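Local coordinates for protein CghA (Chaetomium globosum, PDB 6KBC) that is a calycin-like, beta-rich protein of two domains that binds the ligand WK1 in a pocket lined by both domains, at residues Val64-Asp69 with Phe77-Asn82; Gly164-Pro169 with Ala274-Gly279; Tyr252-Met257 with Tyr325-Arg330. All coordinates share one frame; numbering follows the deposited sequence.

Contact 1: residues Val64-Asp69 with Phe77-Asn82; sequences VSFFRD and FRAAIN. With WK1 ((2S)-3-[(2S,4E)-4-[[(1R,2S,4aR,6S,8R,8aS)-2-[(E)-but-2-en-2-yl]-6,8-dimethyl-1,2,4a,5,6,7,8,8a-octahydronaphthalen-1-yl]-oxidanyl-methylidene]-3,5-bis(oxidanylidene)pyrrolidin-2-yl]-2-methyl-2-oxidanyl-propanoic acid), chain B.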
# COMPACT_ATOMS: atom_id res chain seq x y z
N VAL A 64 -2.28 -2.80 7.58
CA VAL A 64 -2.88 -1.70 8.30
C VAL A 64 -2.45 -0.42 7.61
O VAL A 64 -1.29 -0.27 7.21
CB VAL A 64 -2.45 -1.70 9.79
CG1 VAL A 64 -0.93 -1.70 9.93
CG2 VAL A 64 -3.06 -0.54 10.53
N SER A 65 -3.40 0.49 7.41
CA SER A 65 -3.09 1.83 6.95
C SER A 65 -3.47 2.78 8.06
O SER A 65 -4.62 2.77 8.51
CB SER A 65 -3.83 2.16 5.64
OG SER A 65 -3.27 1.44 4.56
N PHE A 66 -2.50 3.56 8.53
CA PHE A 66 -2.77 4.65 9.46
C PHE A 66 -3.11 5.88 8.64
O PHE A 66 -2.29 6.37 7.86
CB PHE A 66 -1.56 4.91 10.35
CG PHE A 66 -1.23 3.77 11.28
CD1 PHE A 66 -0.46 2.70 10.85
CD2 PHE A 66 -1.68 3.77 12.60
CE1 PHE A 66 -0.13 1.65 11.71
CE2 PHE A 66 -1.36 2.73 13.47
CZ PHE A 66 -0.59 1.67 13.02
N PHE A 67 -4.33 6.39 8.82
CA PHE A 67 -4.87 7.47 8.02
C PHE A 67 -5.01 8.75 8.84
O PHE A 67 -5.47 8.72 9.99
CB PHE A 67 -6.26 7.11 7.47
CG PHE A 67 -6.24 6.13 6.33
CD1 PHE A 67 -5.49 6.37 5.20
CD2 PHE A 67 -7.04 4.99 6.38
CE1 PHE A 67 -5.51 5.47 4.13
CE2 PHE A 67 -7.06 4.10 5.32
CZ PHE A 67 -6.30 4.33 4.20
N ARG A 68 -4.63 9.87 8.22
CA ARG A 68 -5.17 11.19 8.54
C ARG A 68 -5.87 11.67 7.27
O ARG A 68 -5.21 12.01 6.29
CB ARG A 68 -4.06 12.16 8.96
CG ARG A 68 -3.41 11.86 10.30
CD ARG A 68 -2.21 12.75 10.44
NE ARG A 68 -1.65 12.75 11.79
CZ ARG A 68 -0.75 13.64 12.20
NH1 ARG A 68 -0.33 14.58 11.37
NH2 ARG A 68 -0.27 13.59 13.44
N ASP A 69 -7.20 11.67 7.29
CA ASP A 69 -8.01 12.01 6.11
C ASP A 69 -8.84 13.25 6.45
O ASP A 69 -9.85 13.16 7.16
CB ASP A 69 -8.88 10.83 5.69
CG ASP A 69 -9.56 11.05 4.34
OD1 ASP A 69 -9.61 12.20 3.85
OD2 ASP A 69 -10.07 10.06 3.76
N PHE A 77 -9.08 10.34 11.79
CA PHE A 77 -7.94 9.55 12.24
C PHE A 77 -8.37 8.10 12.41
O PHE A 77 -9.32 7.81 13.14
CB PHE A 77 -7.36 10.10 13.54
CG PHE A 77 -7.16 11.57 13.51
CD1 PHE A 77 -6.53 12.17 12.43
CD2 PHE A 77 -7.63 12.37 14.54
CE1 PHE A 77 -6.35 13.53 12.38
CE2 PHE A 77 -7.46 13.74 14.49
CZ PHE A 77 -6.82 14.32 13.41
N ARG A 78 -7.64 7.20 11.76
CA ARG A 78 -8.17 5.88 11.49
C ARG A 78 -7.00 4.97 11.20
O ARG A 78 -6.08 5.35 10.47
CB ARG A 78 -9.13 5.99 10.30
CG ARG A 78 -9.98 4.81 9.95
CD ARG A 78 -10.75 5.21 8.69
NE ARG A 78 -11.63 6.36 8.91
CZ ARG A 78 -12.87 6.29 9.37
NH1 ARG A 78 -13.45 5.12 9.61
NH2 ARG A 78 -13.57 7.41 9.54
N ALA A 79 -7.00 3.79 11.81
CA ALA A 79 -6.10 2.71 11.43
C ALA A 79 -7.00 1.67 10.79
O ALA A 79 -7.81 1.04 11.47
CB ALA A 79 -5.33 2.14 12.62
N ALA A 80 -6.89 1.53 9.47
CA ALA A 80 -7.72 0.58 8.74
C ALA A 80 -6.96 -0.73 8.66
O ALA A 80 -5.86 -0.78 8.11
CB ALA A 80 -8.05 1.09 7.34
N ILE A 81 -7.57 -1.80 9.19
CA ILE A 81 -6.88 -3.07 9.38
C ILE A 81 -7.59 -4.16 8.59
O ILE A 81 -8.82 -4.27 8.64
CB ILE A 81 -6.80 -3.46 10.87
CG1 ILE A 81 -6.09 -2.38 11.67
CG2 ILE A 81 -6.07 -4.79 11.01
CD1 ILE A 81 -6.47 -2.38 13.15
N ASN A 82 -6.81 -4.99 7.91
CA ASN A 82 -7.35 -6.16 7.24
C ASN A 82 -6.44 -7.35 7.52
O ASN A 82 -5.22 -7.23 7.47
CB ASN A 82 -7.46 -5.93 5.73
CG ASN A 82 -8.52 -4.91 5.39
OD1 ASN A 82 -9.69 -5.25 5.31
ND2 ASN A 82 -8.11 -3.65 5.22
O WK1 B . -11.44 -0.02 4.81
C17 WK1 B . -10.45 -0.66 4.57
O1 WK1 B . -10.02 -1.49 5.31
C19 WK1 B . -9.71 -0.43 3.31
O2 WK1 B . -10.36 0.45 2.46
C18 WK1 B . -9.63 -1.73 2.56
C20 WK1 B . -8.40 0.15 3.76
C22 WK1 B . -7.39 0.09 2.69
N WK1 B . -6.03 0.45 3.02
C21 WK1 B . -5.54 1.25 2.08
O5 WK1 B . -4.31 1.70 2.11
C23 WK1 B . -7.63 0.86 1.49
O4 WK1 B . -8.76 0.88 0.81
C24 WK1 B . -6.51 1.59 1.03
C16 WK1 B . -6.42 2.43 -0.17
O3 WK1 B . -7.46 2.51 -0.90
C9 WK1 B . -5.14 3.03 -0.57
C8 WK1 B . -4.51 1.84 -1.35
C12 WK1 B . -4.68 0.43 -0.81
C13 WK1 B . -3.78 -0.16 -0.06
C90 WK1 B . -3.99 -1.55 0.46
C14 WK1 B . -5.92 -0.34 -1.13
C7 WK1 B . -4.99 1.78 -2.77
C6 WK1 B . -4.90 2.85 -3.51
C3 WK1 B . -4.58 4.13 -2.81
C4 WK1 B . -5.26 4.26 -1.45
C5 WK1 B . -4.62 5.44 -0.75
C11 WK1 B . -5.36 5.75 0.51
C2 WK1 B . -4.71 5.39 -3.62
C1 WK1 B . -3.85 6.40 -2.93
C10 WK1 B . -3.65 7.68 -3.67
C WK1 B . -4.49 6.69 -1.60

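Contact 2: residues Gly164-Pro169 with Ala274-Gly279; sequences GYPTLP and ALYRDG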
# COMPACT_ATOMS: atom_id res chain seq x y z
N GLY A 164 16.96 -3.91 3.13
CA GLY A 164 17.87 -2.92 2.58
C GLY A 164 17.77 -2.71 1.08
O GLY A 164 18.76 -2.32 0.44
N TYR A 165 16.60 -2.99 0.49
CA TYR A 165 16.40 -2.76 -0.93
C TYR A 165 16.46 -1.27 -1.22
O TYR A 165 15.87 -0.47 -0.48
CB TYR A 165 15.04 -3.28 -1.39
CG TYR A 165 14.85 -4.78 -1.51
CD1 TYR A 165 15.64 -5.68 -0.79
CD2 TYR A 165 13.83 -5.28 -2.32
CE1 TYR A 165 15.43 -7.05 -0.91
CE2 TYR A 165 13.62 -6.62 -2.43
CZ TYR A 165 14.41 -7.50 -1.73
OH TYR A 165 14.15 -8.84 -1.89
N PRO A 166 17.10 -0.85 -2.31
CA PRO A 166 17.02 0.55 -2.73
C PRO A 166 15.58 0.93 -3.03
O PRO A 166 14.85 0.18 -3.69
CB PRO A 166 17.89 0.61 -3.98
CG PRO A 166 17.92 -0.80 -4.49
CD PRO A 166 17.86 -1.68 -3.27
N THR A 167 15.16 2.10 -2.55
CA THR A 167 13.74 2.45 -2.66
C THR A 167 13.42 3.94 -2.58
O THR A 167 12.37 4.37 -3.05
CB THR A 167 12.97 1.73 -1.55
OG1 THR A 167 11.56 1.90 -1.75
CG2 THR A 167 13.35 2.28 -0.16
N LEU A 168 14.30 4.74 -1.96
CA LEU A 168 13.82 6.07 -1.58
C LEU A 168 13.80 6.98 -2.81
O LEU A 168 14.68 6.89 -3.67
CB LEU A 168 14.71 6.66 -0.47
CG LEU A 168 14.59 5.93 0.88
CD1 LEU A 168 15.64 6.41 1.90
CD2 LEU A 168 13.19 6.07 1.47
N PRO A 169 12.80 7.85 -2.93
CA PRO A 169 12.74 8.74 -4.09
C PRO A 169 13.80 9.82 -3.98
O PRO A 169 14.06 10.38 -2.91
CB PRO A 169 11.33 9.34 -4.02
CG PRO A 169 11.01 9.31 -2.56
CD PRO A 169 11.66 8.06 -2.02
N ALA A 274 7.98 -0.96 -8.43
CA ALA A 274 9.36 -1.42 -8.46
C ALA A 274 9.37 -2.93 -8.57
O ALA A 274 8.54 -3.61 -7.95
CB ALA A 274 10.12 -0.97 -7.20
N LEU A 275 10.30 -3.45 -9.36
CA LEU A 275 10.59 -4.87 -9.39
C LEU A 275 12.03 -5.07 -8.96
O LEU A 275 12.93 -4.37 -9.42
CB LEU A 275 10.37 -5.46 -10.77
CG LEU A 275 10.70 -6.94 -10.90
CD1 LEU A 275 9.70 -7.80 -10.12
CD2 LEU A 275 10.73 -7.33 -12.38
N TYR A 276 12.24 -6.01 -8.06
CA TYR A 276 13.57 -6.37 -7.59
C TYR A 276 13.82 -7.82 -7.95
O TYR A 276 12.88 -8.61 -8.02
CB TYR A 276 13.69 -6.18 -6.08
CG TYR A 276 13.39 -4.80 -5.61
CD1 TYR A 276 12.09 -4.41 -5.32
CD2 TYR A 276 14.42 -3.87 -5.40
CE1 TYR A 276 11.80 -3.13 -4.87
CE2 TYR A 276 14.14 -2.59 -4.96
CZ TYR A 276 12.84 -2.23 -4.70
OH TYR A 276 12.55 -0.97 -4.24
N ARG A 277 15.07 -8.14 -8.21
CA ARG A 277 15.51 -9.52 -8.36
C ARG A 277 16.67 -9.73 -7.40
O ARG A 277 17.70 -9.06 -7.52
CB ARG A 277 15.93 -9.84 -9.79
CG ARG A 277 16.17 -11.33 -10.04
CD ARG A 277 16.72 -11.59 -11.44
NE ARG A 277 16.28 -12.89 -11.95
CZ ARG A 277 16.79 -14.07 -11.58
NH1 ARG A 277 17.78 -14.13 -10.69
NH2 ARG A 277 16.32 -15.19 -12.10
N ASP A 278 16.48 -10.62 -6.43
CA ASP A 278 17.45 -10.83 -5.35
C ASP A 278 17.86 -9.51 -4.72
O ASP A 278 19.03 -9.29 -4.40
CB ASP A 278 18.67 -11.59 -5.84
CG ASP A 278 18.33 -13.00 -6.23
OD1 ASP A 278 17.71 -13.71 -5.41
OD2 ASP A 278 18.70 -13.40 -7.36
N GLY A 279 16.90 -8.61 -4.54
CA GLY A 279 17.15 -7.38 -3.83
C GLY A 279 17.76 -6.27 -4.65
O GLY A 279 17.90 -5.15 -4.13
O HOH W 1 14.20 -9.32 -4.71
O HOH W 2 10.35 0.71 -4.11

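Contact 3: residues Tyr252-Met257 with Tyr325-Arg330; sequences YVMAVM and YRLEFR. With WK1 ((2S)-3-[(2S,4E)-4-[[(1R,2S,4aR,6S,8R,8aS)-2-[(E)-but-2-en-2-yl]-6,8-dimethyl-1,2,4a,5,6,7,8,8a-octahydronaphthalen-1-yl]-oxidanyl-methylidene]-3,5-bis(oxidanylidene)pyrrolidin-2-yl]-2-methyl-2-oxidanyl-propanoic acid), chain B.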
# COMPACT_ATOMS: atom_id res chain seq x y z
N TYR A 252 12.09 -12.68 -7.19
CA TYR A 252 11.45 -11.42 -7.56
C TYR A 252 10.60 -10.89 -6.42
O TYR A 252 9.82 -11.63 -5.81
CB TYR A 252 10.57 -11.60 -8.80
CG TYR A 252 11.36 -11.95 -10.02
CD1 TYR A 252 12.23 -11.03 -10.59
CD2 TYR A 252 11.30 -13.22 -10.56
CE1 TYR A 252 12.97 -11.36 -11.71
CE2 TYR A 252 12.03 -13.56 -11.66
CZ TYR A 252 12.86 -12.63 -12.23
OH TYR A 252 13.59 -12.98 -13.35
N VAL A 253 10.74 -9.59 -6.16
CA VAL A 253 9.85 -8.87 -5.27
C VAL A 253 9.29 -7.69 -6.06
O VAL A 253 10.05 -6.95 -6.69
CB VAL A 253 10.57 -8.40 -4.00
CG1 VAL A 253 9.70 -7.42 -3.23
CG2 VAL A 253 10.92 -9.61 -3.13
N MET A 254 7.97 -7.54 -6.04
CA MET A 254 7.33 -6.49 -6.81
C MET A 254 6.33 -5.74 -5.95
O MET A 254 5.64 -6.34 -5.12
CB MET A 254 6.64 -7.03 -8.08
CG MET A 254 5.39 -7.84 -7.87
SD MET A 254 5.20 -9.21 -9.07
CE MET A 254 6.71 -10.17 -8.87
N ALA A 255 6.28 -4.43 -6.14
CA ALA A 255 5.37 -3.59 -5.38
C ALA A 255 4.86 -2.51 -6.31
O ALA A 255 5.62 -1.98 -7.13
CB ALA A 255 6.05 -2.98 -4.14
N VAL A 256 3.57 -2.24 -6.24
CA VAL A 256 2.91 -1.42 -7.25
C VAL A 256 1.88 -0.54 -6.57
O VAL A 256 1.15 -1.00 -5.69
CB VAL A 256 2.20 -2.26 -8.34
CG1 VAL A 256 1.40 -1.36 -9.30
CG2 VAL A 256 3.21 -3.08 -9.13
N MET A 257 1.82 0.71 -6.99
CA MET A 257 0.66 1.57 -6.74
C MET A 257 0.38 2.21 -8.09
O MET A 257 1.16 3.07 -8.53
CB MET A 257 0.95 2.62 -5.67
CG MET A 257 -0.28 3.44 -5.23
SD MET A 257 -1.89 2.61 -5.14
CE MET A 257 -1.63 1.79 -3.59
N TYR A 325 -4.49 -9.94 -12.14
CA TYR A 325 -3.81 -8.90 -12.89
C TYR A 325 -2.54 -9.49 -13.48
O TYR A 325 -1.87 -10.31 -12.84
CB TYR A 325 -3.43 -7.72 -11.99
CG TYR A 325 -4.41 -6.56 -12.00
CD1 TYR A 325 -4.32 -5.56 -12.96
CD2 TYR A 325 -5.40 -6.45 -11.01
CE1 TYR A 325 -5.22 -4.49 -12.96
CE2 TYR A 325 -6.28 -5.39 -10.99
CZ TYR A 325 -6.18 -4.41 -11.97
OH TYR A 325 -7.06 -3.35 -11.96
N ARG A 326 -2.20 -9.04 -14.67
CA ARG A 326 -0.88 -9.27 -15.23
C ARG A 326 -0.04 -8.03 -14.98
O ARG A 326 -0.53 -6.91 -15.17
CB ARG A 326 -0.96 -9.58 -16.73
CG ARG A 326 0.41 -9.70 -17.40
CD ARG A 326 0.23 -10.40 -18.76
NE ARG A 326 -0.28 -11.75 -18.53
CZ ARG A 326 -1.02 -12.44 -19.39
NH1 ARG A 326 -1.33 -11.94 -20.57
NH2 ARG A 326 -1.44 -13.66 -19.05
N LEU A 327 1.19 -8.24 -14.50
CA LEU A 327 2.18 -7.18 -14.34
C LEU A 327 3.33 -7.46 -15.28
O LEU A 327 4.01 -8.48 -15.15
CB LEU A 327 2.73 -7.11 -12.91
CG LEU A 327 1.77 -6.81 -11.78
CD1 LEU A 327 2.58 -6.71 -10.47
CD2 LEU A 327 1.01 -5.54 -12.08
N GLU A 328 3.57 -6.54 -16.20
CA GLU A 328 4.70 -6.66 -17.11
C GLU A 328 5.65 -5.51 -16.81
O GLU A 328 5.33 -4.35 -17.05
CB GLU A 328 4.24 -6.62 -18.56
CG GLU A 328 5.36 -6.62 -19.58
CD GLU A 328 4.83 -6.11 -20.89
OE1 GLU A 328 4.55 -6.94 -21.77
OE2 GLU A 328 4.67 -4.88 -21.03
N PHE A 329 6.82 -5.84 -16.26
CA PHE A 329 7.83 -4.82 -15.98
C PHE A 329 8.80 -4.75 -17.14
O PHE A 329 9.16 -5.77 -17.72
CB PHE A 329 8.60 -5.15 -14.69
CG PHE A 329 7.84 -4.89 -13.45
CD1 PHE A 329 7.90 -3.65 -12.84
CD2 PHE A 329 7.05 -5.88 -12.88
CE1 PHE A 329 7.20 -3.41 -11.66
CE2 PHE A 329 6.35 -5.65 -11.71
CZ PHE A 329 6.43 -4.41 -11.10
N ARG A 330 9.23 -3.54 -17.48
CA ARG A 330 10.25 -3.35 -18.50
C ARG A 330 11.43 -2.61 -17.90
O ARG A 330 11.26 -1.71 -17.07
CB ARG A 330 9.72 -2.56 -19.69
CG ARG A 330 8.48 -3.17 -20.28
CD ARG A 330 8.21 -2.61 -21.66
NE ARG A 330 6.88 -3.03 -22.08
CZ ARG A 330 6.26 -2.60 -23.17
NH1 ARG A 330 6.87 -1.73 -23.98
NH2 ARG A 330 5.03 -3.04 -23.43
O WK1 B . -11.44 -0.02 4.81
C17 WK1 B . -10.45 -0.66 4.57
O1 WK1 B . -10.02 -1.49 5.31
C19 WK1 B . -9.71 -0.43 3.31
O2 WK1 B . -10.36 0.45 2.46
C18 WK1 B . -9.63 -1.73 2.56
C20 WK1 B . -8.40 0.15 3.76
C22 WK1 B . -7.39 0.09 2.69
N WK1 B . -6.03 0.45 3.02
C21 WK1 B . -5.54 1.25 2.08
O5 WK1 B . -4.31 1.70 2.11
C23 WK1 B . -7.63 0.86 1.49
O4 WK1 B . -8.76 0.88 0.81
C24 WK1 B . -6.51 1.59 1.03
C16 WK1 B . -6.42 2.43 -0.17
O3 WK1 B . -7.46 2.51 -0.90
C9 WK1 B . -5.14 3.03 -0.57
C8 WK1 B . -4.51 1.84 -1.35
C12 WK1 B . -4.68 0.43 -0.81
C13 WK1 B . -3.78 -0.16 -0.06
C90 WK1 B . -3.99 -1.55 0.46
C14 WK1 B . -5.92 -0.34 -1.13
C7 WK1 B . -4.99 1.78 -2.77
C6 WK1 B . -4.90 2.85 -3.51
C3 WK1 B . -4.58 4.13 -2.81
C4 WK1 B . -5.26 4.26 -1.45
C5 WK1 B . -4.62 5.44 -0.75
C11 WK1 B . -5.36 5.75 0.51
C2 WK1 B . -4.71 5.39 -3.62
C1 WK1 B . -3.85 6.40 -2.93
C10 WK1 B . -3.65 7.68 -3.67
C WK1 B . -4.49 6.69 -1.60

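Contact 1: residues Val64-Asp69 with Phe77-Asn82
Phe67 and Ala80 meet beside WK1, the ring atom CE2 of Phe67 lying 3.8 Å from CB of Ala80. The methyl of Ala80 is small enough to let the ligand approach, while CE1 of Phe67 packs 3.6 Å from C11 of WK1. Two polar side chains bond to the ligand. Ser65 OG, set beside its own backbone N and anti to the carbonyl carbon (chi1 -72°), donates to O5 of WK1 at 2.7 Å. At the carboxyl end of the ligand, Asn82 ND2 donates to O1 of WK1 at 2.9 Å, and a hydrogen bond between Asn82 OD1 and Ser92 helps fix which way that amide is turned.

The next shell is the backbone of an antiparallel hairpin. Ser65 pairs with Ala80, and Phe67 with Arg78, each through two N-H...O=C bonds; the Phe67 pair is uneven, with Phe67 N to Arg78 O at 2.6 Å and Arg78 N to Phe67 O at 3.2 Å, and Phe67 O also accepts from Trp118 NE1. On the other face, Val64 CG2 touches Ile81 CG1 at 3.7 Å, the two lying side by side, and both pack on Phe148. Further along, Arg68 lays its aliphatic CG against the Phe77 ring. One strand pair thus serves a buried, mostly apolar layer, with the Arg68 guanidinium satisfied by Ser8 and Ser100 at one end, and a pocket wall offering donors to the ligand's oxygens between hydrocarbon surfaces.

Contact 2: residues Gly164-Pro169 with Ala274-Gly279
Tyr165 and Tyr276 both carry CG anti to their own carbonyl carbon (chi1 -74° and -58°), and from these starting points the two rings come together obliquely, their planes 50° apart. Tyr165 presents CD2 over the centre of the Tyr276 face, and the closest approach, from Tyr165 CD2 to Tyr276 CG, is 3.4 Å. A flat ring suits Tyr165, which also takes Gly279 over a face: Gly279 CA makes a CH-pi contact 3.6 Å from the centroid of the Tyr165 ring. At Tyr276 the ring face receives CD2 and the hydroxyl reaches the loop. The absence of a CB on Gly279 leaves room against Tyr165 CE1, and its positive phi is separately suited to glycine.

The hydroxyls finish the join. Tyr276 OH donates to Pro166 O at 2.6 Å, a short bond made in the plane of the phenol ring. A water 2.8 Å from Tyr276 OH donates to it and also to OG1 of Thr167, a group hydrogen-bonded to the backbone oxygen of Arg185 as well. A second water, accepting from Gly279 N at 2.8 Å, also bonds to Tyr165 OH at 2.9 Å. The loop from the N-terminal family region is therefore held to the end of strand 269-277 and the turn after it by aromatic contact and one direct hydrogen bond, with two waters, suited to a surface junction, giving each phenol oxygen a further partner.

Contact 3: residues Tyr252-Met257 with Tyr325-Arg330
Leu327 points its CD1 methyl into the angle between Met254 and Val256, 3.9 Å from Met254 SD and the same distance from Val256 CG2. Met254 crosses the leucine obliquely, whereas Val256 points the opposite way to Leu327 and to Phe329 as it passes them. Met254 carries CG between its backbone N and carbonyl carbon (chi1 71°), and further bends in the chain let the flexible thioether reach the leucine. Phe329 offers the CE2 and CZ corner of its ring, met obliquely by Met254 CB, 3.9 Å from Phe329 CE2, and by Val256 CG2, 4.0 Å from Phe329 CZ. One valine methyl, CG2, thus touches both the leucine and the phenylalanine, while the unbranched methionine lays CG and SD across the leucine methyl.

The strand segments run at 105° to one another with axes 10.2 Å apart, so this is orthogonal packing of two stretches of curled beta-sheet, touching through side chains without any backbone pairing. Phe341 and Leu343 of strand 338-346 extend the cluster. Elsewhere on strand 324-330, Arg330 grips Glu328 OE2 side-on, through NE and, at 3.0 Å, through NH2. Arg304 and Lys338 also bind that carboxylate. Beyond Val256, Met257 brings SD to 3.4 Å from C6 of WK1. The contact itself is purely apolar and without directional bonds, its cohesion resting on close fit and exclusion of water inside the C-terminal domain.

Along the chain, contact 1 closes before the others open, and contacts 2 and 3 then interleave, their segments alternating. Contact 1 is a hairpin in the N-terminal family region, and its centre lies about 25 Å from the centres of both other contacts, on the far side of the chain's middle. Contacts 2 and 3, with centres about 12 Å apart, touch directly: strands 252-261 and 269-277 are neighbours in one sheet. Contact 2 ties the two family regions together, while contact 3 lies within the C-terminal one. WK1 touches contact 1 and, through Met257, contact 3, so the pocket is lined from both regions and their relative placement probably shapes the site.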